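Local coordinates for protein tryptophan halogenase (PDB 2PYX) that probably acts as a flavin-dependent halogenase of the tryptophan halogenase family, a group related to FAD monooxygenases, at residues P359-A364 / K409-I414; T274-T277 / G282-W285; S246-S249 / N253-A256. All coordinates share one frame; numbering follows the deposited sequence. Where two conformers were deposited one is given.

The three contacts lie close together, near the predicted tryptophan-binding Glu361, with centres about 11 to 16 Å apart. Contact 1 is wholly buried and joins the loop before helix 363-377 to the end of helix 383-413 through one imidazole-carboxylate bond and leucine packing. Contact 2, partly buried, is a backbone-bonded hairpin of the large mixed sheet, and its Trp283 packs against Leu360 and Tyr412 of contact 1. Contact 3 reaches the same sheet through strand 255-262 but is ionic, meeting a bound tartrate; its Asp254 is buried and Lys248 only partly so, and its centre lies farthest from that of the chain (about 17 Å). Its Asn253 makes a weak hydrogen bond to Tyr412.

Contact 1: residues P359-A364 / K409-I414; sequences PLEASA and KLHYVI
The type II turn from Pro359 to Ala362, closed by the bond from Ala362 N to Pro359 O, faces the last turn of helix 383-413 across a CA-CA distance of 9.1 Å between Leu360 and His411, so the two backbones are bridged by side chains. Glu361 and His411 make the polar link. His411 NE2 donates to Glu361 OE2 over 2.7 Å with an N-H...O angle of 154°, and the oxygen lies close to the ring plane. It accepts through its anti lone pair, on the side away from OE1, and the carboxylate is turned 56° from the ring. Chi1 (-63°) sets Glu361 CG 3.5 Å from His411 NE2, and the bend at chi2 then swings the carboxylate to the ring edge. His111 shares OE2, while Phe407 O holds His411 ND1, so both ring nitrogens are engaged and the rotation of the imidazole is fixed.

Glu361 is predicted to bind L-tryptophan in this member of the tryptophan halogenase family, and its side chain lies about 7 Å from that of the predicted active-site Lys89. If Glu361 does bind the substrate, His411 would be a second-shell residue, probably orienting the carboxylate together with His111. Beside this bond, Leu360 sends CD2 over one face of the His411 ring, 4.2 Å above its plane and offset toward the rim. Leu360 CD2 also comes within 3.8 Å of Tyr412 CE2. The phenol arrives from the opposite direction, and its hydroxyl is hydrogen-bonded to Glu358, just ahead of the turn.

Contact 2: residues T274-T277 / G282-W285; sequences THST and GWIW
Ser276 sets its CB and OG against the six-membered ring of Trp283, with OG 3.1 Å from CE3 and CB 3.7 Å from the same carbon. The indole reaches the serine because its CG stands between the backbone N and the carbonyl carbon (chi1 61°), and its far end continues to Leu360; NE1 is hydrogen-bonded to Glu358. Ser276 OG has a weak hydrogen bond from Trp97 NE1.

The backbones are joined at Thr277 and Ile284, a hydrogen-bonded pair: Thr277 N gives to Ile284 O and Ile284 N to Thr277 O, each over 2.9 Å. Ser276 and Trp285 form the adjoining non-hydrogen-bonded pair, their CA atoms 4.6 Å apart, where CA-H...O contacts run from Trp285 CA to His275 O and from Ser276 CA to Ile284 O. On the face carrying Thr277 and Ile284, a water bridges the strands, 2.7 Å from Thr277 OG1 and donating to Ile284 O; Tyr316 of helix 306-317 packs on both side chains. With strand 87-95 bonded to the outer edge of 274-279 and strand 292-299 to that of 282-288, the pair is an antiparallel beta hairpin within the large mixed sheet.

Contact 3: residues S246-S249 / N253-A256; sequences SQKS and NDRA. With TLA (L(+)-tartaric acid), chain E.
Lys248 reaches across from the first turn of helix 248-251 to Asp254, its CB directed toward the other segment. Beyond CB, CG passes 4.5 Å from Asn253 O. Lys248 CD lies 3.6 Å from Asp254 OD2; the bend at chi3 (-65°) beyond it turns CE along the carboxylate, toward the tartrate. At the tip, Lys248 NZ forms a salt bridge with Asp254 OD2 over 2.8 Å, accepted on the anti lone pair, the one away from OD1. Lys248 NZ also gives hydrogen bonds to tartrate O4 at 2.7 Å and, more distantly, to O3, so three oxygens surround it.

The helix it starts from is preceded by an ST turn, in which Ser246 OG accepts from Lys248 N, and the facing residues Asp254 and Arg255 form a classic beta bulge opposite Tyr299, at the start of strand 255-262. Successive residues of the bulge thus both serve the ionic network. Arg255 NH1 donates back to Asp254 O, which lies in the guanidinium plane although the nitrogen sits well above the carbonyl plane. Arg255 NH2 meets tartrate O11 at 2.8 Å, edge-on and nearly straight at 167°, while NH1 reaches O3. The tartrate, probably from the crystallisation liquor, is thereby held between lysine and arginine, and Ile334 O also binds it. Ser301 N holds Asp254 OD1, steadying the carboxylate that Lys248 grips.

Contact 1: residues P359-A364 / K409-I414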
loop_
_atom_site.group_PDB
_atom_site.type_symbol
_atom_site.label_atom_id
_atom_site.label_comp_id
_atom_site.label_asym_id
_atom_site.label_seq_id
_atom_site.Cartn_x
_atom_site.Cartn_y
_atom_site.Cartn_z
ATOM N N PRO A 359 5.433 -6.100 3.047
ATOM C CA PRO A 359 4.363 -5.597 2.183
ATOM C C PRO A 359 2.993 -6.225 2.402
ATOM O O PRO A 359 2.156 -6.235 1.489
ATOM C CB PRO A 359 4.888 -5.932 0.782
ATOM C CG PRO A 359 5.708 -7.119 0.994
ATOM C CD PRO A 359 6.381 -6.961 2.307
ATOM N N LEU A 360 2.735 -6.707 3.623
ATOM C CA LEU A 360 1.428 -7.216 3.983
ATOM C C LEU A 360 0.514 -6.001 3.980
ATOM O O LEU A 360 0.769 -5.012 4.669
ATOM C CB LEU A 360 1.454 -7.830 5.373
ATOM C CG LEU A 360 0.208 -8.500 5.951
ATOM C CD1 LEU A 360 -0.236 -9.606 5.062
ATOM C CD2 LEU A 360 0.467 -9.052 7.332
ATOM N N GLU A 361 -0.546 -6.091 3.223
ATOM C CA GLU A 361 -1.504 -5.015 3.010
ATOM C C GLU A 361 -0.933 -3.822 2.234
ATOM O O GLU A 361 -1.591 -2.761 2.191
ATOM C CB GLU A 361 -2.196 -4.560 4.295
ATOM C CG GLU A 361 -3.022 -5.659 4.932
ATOM C CD GLU A 361 -4.311 -5.968 4.195
ATOM O OE1 GLU A 361 -4.670 -5.223 3.252
ATOM O OE2 GLU A 361 -4.958 -6.958 4.566
ATOM N N ALA A 362 0.244 -3.966 1.627
ATOM C CA ALA A 362 0.738 -3.010 0.645
ATOM C C ALA A 362 0.707 -1.562 1.165
ATOM O O ALA A 362 0.110 -0.665 0.559
ATOM C CB ALA A 362 -0.030 -3.181 -0.699
ATOM N N SER A 363 1.390 -1.311 2.261
ATOM C CA SER A 363 1.390 0.020 2.842
ATOM C C SER A 363 2.345 0.967 2.164
ATOM O O SER A 363 2.212 2.179 2.304
ATOM C CB SER A 363 1.670 -0.028 4.352
ATOM O OG SER A 363 2.953 -0.532 4.631
ATOM N N ALA A 364 3.286 0.459 1.385
ATOM C CA ALA A 364 4.415 1.314 0.954
ATOM C C ALA A 364 3.995 2.458 0.028
ATOM O O ALA A 364 4.298 3.634 0.309
ATOM C CB ALA A 364 5.518 0.500 0.338
ATOM N N LYS A 409 -0.491 -6.824 12.391
ATOM C CA LYS A 409 -0.378 -7.809 13.478
ATOM C C LYS A 409 -1.675 -8.594 13.673
ATOM O O LYS A 409 -1.644 -9.799 13.980
ATOM C CB LYS A 409 0.019 -7.115 14.769
ATOM C CG LYS A 409 0.178 -8.052 15.975
ATOM C CD LYS A 409 1.285 -9.139 15.726
ATOM C CE LYS A 409 1.513 -9.949 16.988
ATOM N NZ LYS A 409 2.827 -10.713 16.996
ATOM N N LEU A 410 -2.823 -7.927 13.518
ATOM C CA LEU A 410 -4.132 -8.595 13.609
ATOM C C LEU A 410 -4.189 -9.858 12.749
ATOM O O LEU A 410 -4.812 -10.829 13.124
ATOM C CB LEU A 410 -5.248 -7.626 13.141
ATOM C CG LEU A 410 -6.695 -8.164 13.226
ATOM C CD1 LEU A 410 -7.115 -8.472 14.618
ATOM C CD2 LEU A 410 -7.696 -7.154 12.609
ATOM N N HIS A 411 -3.602 -9.799 11.545
ATOM C CA HIS A 411 -3.648 -10.912 10.601
ATOM C C HIS A 411 -3.025 -12.149 11.228
ATOM O O HIS A 411 -3.461 -13.282 10.927
ATOM C CB HIS A 411 -2.911 -10.606 9.304
ATOM C CG HIS A 411 -3.539 -9.545 8.441
ATOM N ND1 HIS A 411 -3.692 -8.234 8.865
ATOM C CD2 HIS A 411 -4.011 -9.589 7.172
ATOM C CE1 HIS A 411 -4.209 -7.523 7.869
ATOM N NE2 HIS A 411 -4.409 -8.319 6.830
ATOM N N TYR A 412 -2.003 -11.966 12.036
ATOM C CA TYR A 412 -1.309 -13.084 12.689
ATOM C C TYR A 412 -1.982 -13.520 13.968
ATOM O O TYR A 412 -2.056 -14.705 14.286
ATOM C CB TYR A 412 0.139 -12.696 13.025
ATOM C CG TYR A 412 0.997 -12.393 11.838
ATOM C CD1 TYR A 412 1.636 -13.415 11.156
ATOM C CD2 TYR A 412 1.197 -11.096 11.357
ATOM C CE1 TYR A 412 2.408 -13.146 10.075
ATOM C CE2 TYR A 412 2.012 -10.838 10.274
ATOM C CZ TYR A 412 2.610 -11.873 9.625
ATOM O OH TYR A 412 3.422 -11.619 8.531
ATOM N N VAL A 413 -2.400 -12.559 14.770
ATOM C CA VAL A 413 -2.793 -12.866 16.169
ATOM C C VAL A 413 -4.010 -13.752 16.271
ATOM O O VAL A 413 -4.161 -14.506 17.235
ATOM C CB VAL A 413 -3.133 -11.614 16.992
ATOM C CG1 VAL A 413 -3.680 -12.018 18.423
ATOM C CG2 VAL A 413 -1.964 -10.765 17.156
ATOM N N ILE A 414 -4.912 -13.633 15.294
ATOM C CA ILE A 414 -6.158 -14.390 15.325
ATOM C C ILE A 414 -6.131 -15.691 14.506
ATOM O O ILE A 414 -7.170 -16.356 14.321
ATOM C CB ILE A 414 -7.366 -13.517 14.957
ATOM C CG1 ILE A 414 -7.311 -13.088 13.502
ATOM C CG2 ILE A 414 -7.442 -12.324 15.902
ATOM C CD1 ILE A 414 -8.409 -12.087 13.116
#

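Contact 2: residues T274-T277 / G282-W285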
loop_
_atom_site.group_PDB
_atom_site.type_symbol
_atom_site.label_atom_id
_atom_site.label_comp_id
_atom_site.label_asym_id
_atom_site.label_seq_id
_atom_site.Cartn_x
_atom_site.Cartn_y
_atom_site.Cartn_z
ATOM N N THR A 274 -4.025 -9.567 -5.075
ATOM C CA THR A 274 -2.777 -10.104 -4.525
ATOM C C THR A 274 -3.106 -11.353 -3.700
ATOM O O THR A 274 -4.078 -11.356 -2.941
ATOM C CB THR A 274 -2.102 -9.076 -3.626
ATOM O OG1 THR A 274 -1.792 -7.905 -4.386
ATOM C CG2 THR A 274 -0.846 -9.649 -3.010
ATOM N N HIS A 275 -2.286 -12.410 -3.819
ATOM C CA HIS A 275 -2.427 -13.579 -2.966
ATOM C C HIS A 275 -1.325 -13.553 -1.920
ATOM O O HIS A 275 -0.180 -13.160 -2.193
ATOM C CB HIS A 275 -2.359 -14.856 -3.778
ATOM C CG HIS A 275 -3.545 -15.040 -4.663
ATOM N ND1 HIS A 275 -3.834 -16.247 -5.263
ATOM C CD2 HIS A 275 -4.546 -14.195 -5.012
ATOM C CE1 HIS A 275 -4.943 -16.122 -5.975
ATOM N NE2 HIS A 275 -5.392 -14.887 -5.848
ATOM N N SER A 276 -1.715 -13.947 -0.714
ATOM C CA SER A 276 -0.814 -14.043 0.421
ATOM C C SER A 276 -1.087 -15.399 1.027
ATOM O O SER A 276 -2.144 -15.620 1.597
ATOM C CB SER A 276 -1.166 -12.948 1.433
ATOM O OG SER A 276 -0.541 -13.187 2.673
ATOM N N THR A 277 -0.122 -16.318 0.917
ATOM C CA THR A 277 -0.311 -17.687 1.361
ATOM C C THR A 277 0.643 -17.922 2.524
ATOM O O THR A 277 1.869 -17.906 2.370
ATOM C CB THR A 277 -0.044 -18.711 0.208
ATOM O OG1 THR A 277 -0.860 -18.381 -0.919
ATOM C CG2 THR A 277 -0.358 -20.098 0.676
ATOM N N GLY A 282 6.306 -17.473 7.927
ATOM C CA GLY A 282 6.012 -16.222 7.262
ATOM C C GLY A 282 4.892 -16.425 6.256
ATOM O O GLY A 282 3.974 -17.196 6.494
ATOM N N TRP A 283 4.967 -15.733 5.141
ATOM C CA TRP A 283 3.933 -15.828 4.115
ATOM C C TRP A 283 4.537 -15.475 2.782
ATOM O O TRP A 283 5.535 -14.735 2.690
ATOM C CB TRP A 283 2.738 -14.923 4.461
ATOM C CG TRP A 283 3.074 -13.468 4.553
ATOM C CD1 TRP A 283 3.596 -12.778 5.644
ATOM C CD2 TRP A 283 2.907 -12.492 3.517
ATOM N NE1 TRP A 283 3.771 -11.456 5.306
ATOM C CE2 TRP A 283 3.343 -11.249 4.024
ATOM C CE3 TRP A 283 2.430 -12.537 2.207
ATOM C CZ2 TRP A 283 3.336 -10.076 3.252
ATOM C CZ3 TRP A 283 2.350 -11.362 1.460
ATOM C CH2 TRP A 283 2.810 -10.141 1.990
ATOM N N ILE A 284 3.908 -16.002 1.721
ATOM C CA ILE A 284 4.349 -15.766 0.362
ATOM C C ILE A 284 3.375 -14.896 -0.425
ATOM O O ILE A 284 2.182 -15.202 -0.446
ATOM C CB ILE A 284 4.551 -17.096 -0.345
ATOM C CG1 ILE A 284 5.804 -17.747 0.222
ATOM C CG2 ILE A 284 4.710 -16.928 -1.832
ATOM C CD1 ILE A 284 6.081 -19.187 -0.287
ATOM N N TRP A 285 3.887 -13.795 -0.984
ATOM C CA TRP A 285 3.081 -12.910 -1.830
ATOM C C TRP A 285 3.134 -13.409 -3.263
ATOM O O TRP A 285 4.093 -14.083 -3.673
ATOM C CB TRP A 285 3.522 -11.460 -1.769
ATOM C CG TRP A 285 4.707 -11.087 -2.599
ATOM C CD1 TRP A 285 4.770 -10.962 -3.959
ATOM C CD2 TRP A 285 5.994 -10.698 -2.107
ATOM N NE1 TRP A 285 6.016 -10.513 -4.339
ATOM C CE2 TRP A 285 6.786 -10.357 -3.210
ATOM C CE3 TRP A 285 6.551 -10.606 -0.818
ATOM C CZ2 TRP A 285 8.110 -9.930 -3.066
ATOM C CZ3 TRP A 285 7.857 -10.206 -0.687
ATOM C CH2 TRP A 285 8.627 -9.880 -1.803
HETATM O O HOH W 1 0.381 -16.507 -2.366
#

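Contact 3: residues S246-S249 / N253-A256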
loop_
_atom_site.group_PDB
_atom_site.type_symbol
_atom_site.label_atom_id
_atom_site.label_comp_id
_atom_site.label_asym_id
_atom_site.label_seq_id
_atom_site.Cartn_x
_atom_site.Cartn_y
_atom_site.Cartn_z
ATOM N N SER A 246 11.966 0.343 15.801
ATOM C CA SER A 246 11.846 -1.005 15.306
ATOM C C SER A 246 10.542 -1.639 15.721
ATOM O O SER A 246 10.150 -1.551 16.903
ATOM C CB SER A 246 12.962 -1.880 15.886
ATOM O OG SER A 246 12.815 -3.227 15.451
ATOM N N GLN A 247 9.916 -2.339 14.770
ATOM C CA GLN A 247 8.698 -3.054 15.023
ATOM C C GLN A 247 8.862 -4.563 14.862
ATOM O O GLN A 247 7.899 -5.329 14.777
ATOM C CB GLN A 247 7.581 -2.537 14.134
ATOM C CG GLN A 247 7.326 -1.015 14.327
ATOM C CD GLN A 247 6.895 -0.637 15.699
ATOM O OE1 GLN A 247 6.048 -1.304 16.286
ATOM N NE2 GLN A 247 7.476 0.453 16.249
ATOM N N LYS A 248 10.115 -5.001 14.861
ATOM C CA LYS A 248 10.371 -6.432 14.664
ATOM C C LYS A 248 9.841 -7.261 15.828
ATOM O O LYS A 248 9.514 -8.433 15.624
ATOM C CB LYS A 248 11.869 -6.722 14.442
ATOM C CG LYS A 248 12.107 -8.013 13.699
ATOM C CD LYS A 248 13.503 -8.485 13.773
ATOM C CE LYS A 248 14.497 -7.593 13.101
ATOM N NZ LYS A 248 15.883 -8.252 12.989
ATOM N N SER A 249 9.758 -6.688 17.028
ATOM C CA SER A 249 9.264 -7.452 18.185
ATOM C C SER A 249 7.750 -7.722 18.108
ATOM O O SER A 249 7.196 -8.538 18.855
ATOM C CB SER A 249 9.636 -6.781 19.511
ATOM O OG SER A 249 8.872 -5.640 19.706
ATOM N N ASN A 253 9.118 -10.636 11.105
ATOM C CA ASN A 253 9.703 -10.821 9.768
ATOM C C ASN A 253 10.755 -9.792 9.493
ATOM O O ASN A 253 10.497 -8.593 9.568
ATOM C CB ASN A 253 8.614 -10.796 8.718
ATOM C CG ASN A 253 7.572 -11.797 9.007
ATOM O OD1 ASN A 253 7.890 -12.998 9.219
ATOM N ND2 ASN A 253 6.337 -11.382 8.962
ATOM N N ASP A 254 11.906 -10.257 9.033
ATOM C CA ASP A 254 13.038 -9.388 8.729
ATOM C C ASP A 254 13.806 -9.879 7.496
ATOM O O ASP A 254 14.939 -9.459 7.272
ATOM C CB ASP A 254 13.977 -9.250 9.939
ATOM C CG ASP A 254 14.572 -10.580 10.419
ATOM O OD1 ASP A 254 14.295 -11.635 9.800
ATOM O OD2 ASP A 254 15.319 -10.531 11.425
ATOM N N ARG A 255 13.155 -10.716 6.700
ATOM C CA ARG A 255 13.733 -11.231 5.443
ATOM C C ARG A 255 12.681 -11.278 4.370
ATOM O O ARG A 255 11.512 -11.474 4.661
ATOM C CB ARG A 255 14.264 -12.640 5.637
ATOM C CG ARG A 255 15.383 -12.773 6.625
ATOM C CD ARG A 255 16.672 -12.230 6.127
ATOM N NE ARG A 255 17.791 -12.500 7.027
ATOM C CZ ARG A 255 18.166 -11.735 8.044
ATOM N NH1 ARG A 255 17.505 -10.633 8.355
ATOM N NH2 ARG A 255 19.243 -12.055 8.772
ATOM N N ALA A 256 13.131 -11.196 3.117
ATOM C CA ALA A 256 12.274 -11.510 1.985
ATOM C C ALA A 256 13.138 -12.162 0.931
ATOM O O ALA A 256 14.280 -11.760 0.688
ATOM C CB ALA A 256 11.614 -10.273 1.442
HETATM O O1 TLA E . 20.736 -8.803 9.047
HETATM O O11 TLA E . 19.920 -10.134 10.645
HETATM C C1 TLA E . 20.207 -9.016 10.200
HETATM C C2 TLA E . 19.862 -7.850 11.057
HETATM O O2 TLA E . 19.507 -8.230 12.406
HETATM C C3 TLA E . 18.666 -7.173 10.413
HETATM O O3 TLA E . 17.578 -8.078 10.247
HETATM C C4 TLA E . 18.295 -6.029 11.286
HETATM O O4 TLA E . 17.246 -6.113 11.974
HETATM O O41 TLA E . 19.082 -5.046 11.275
#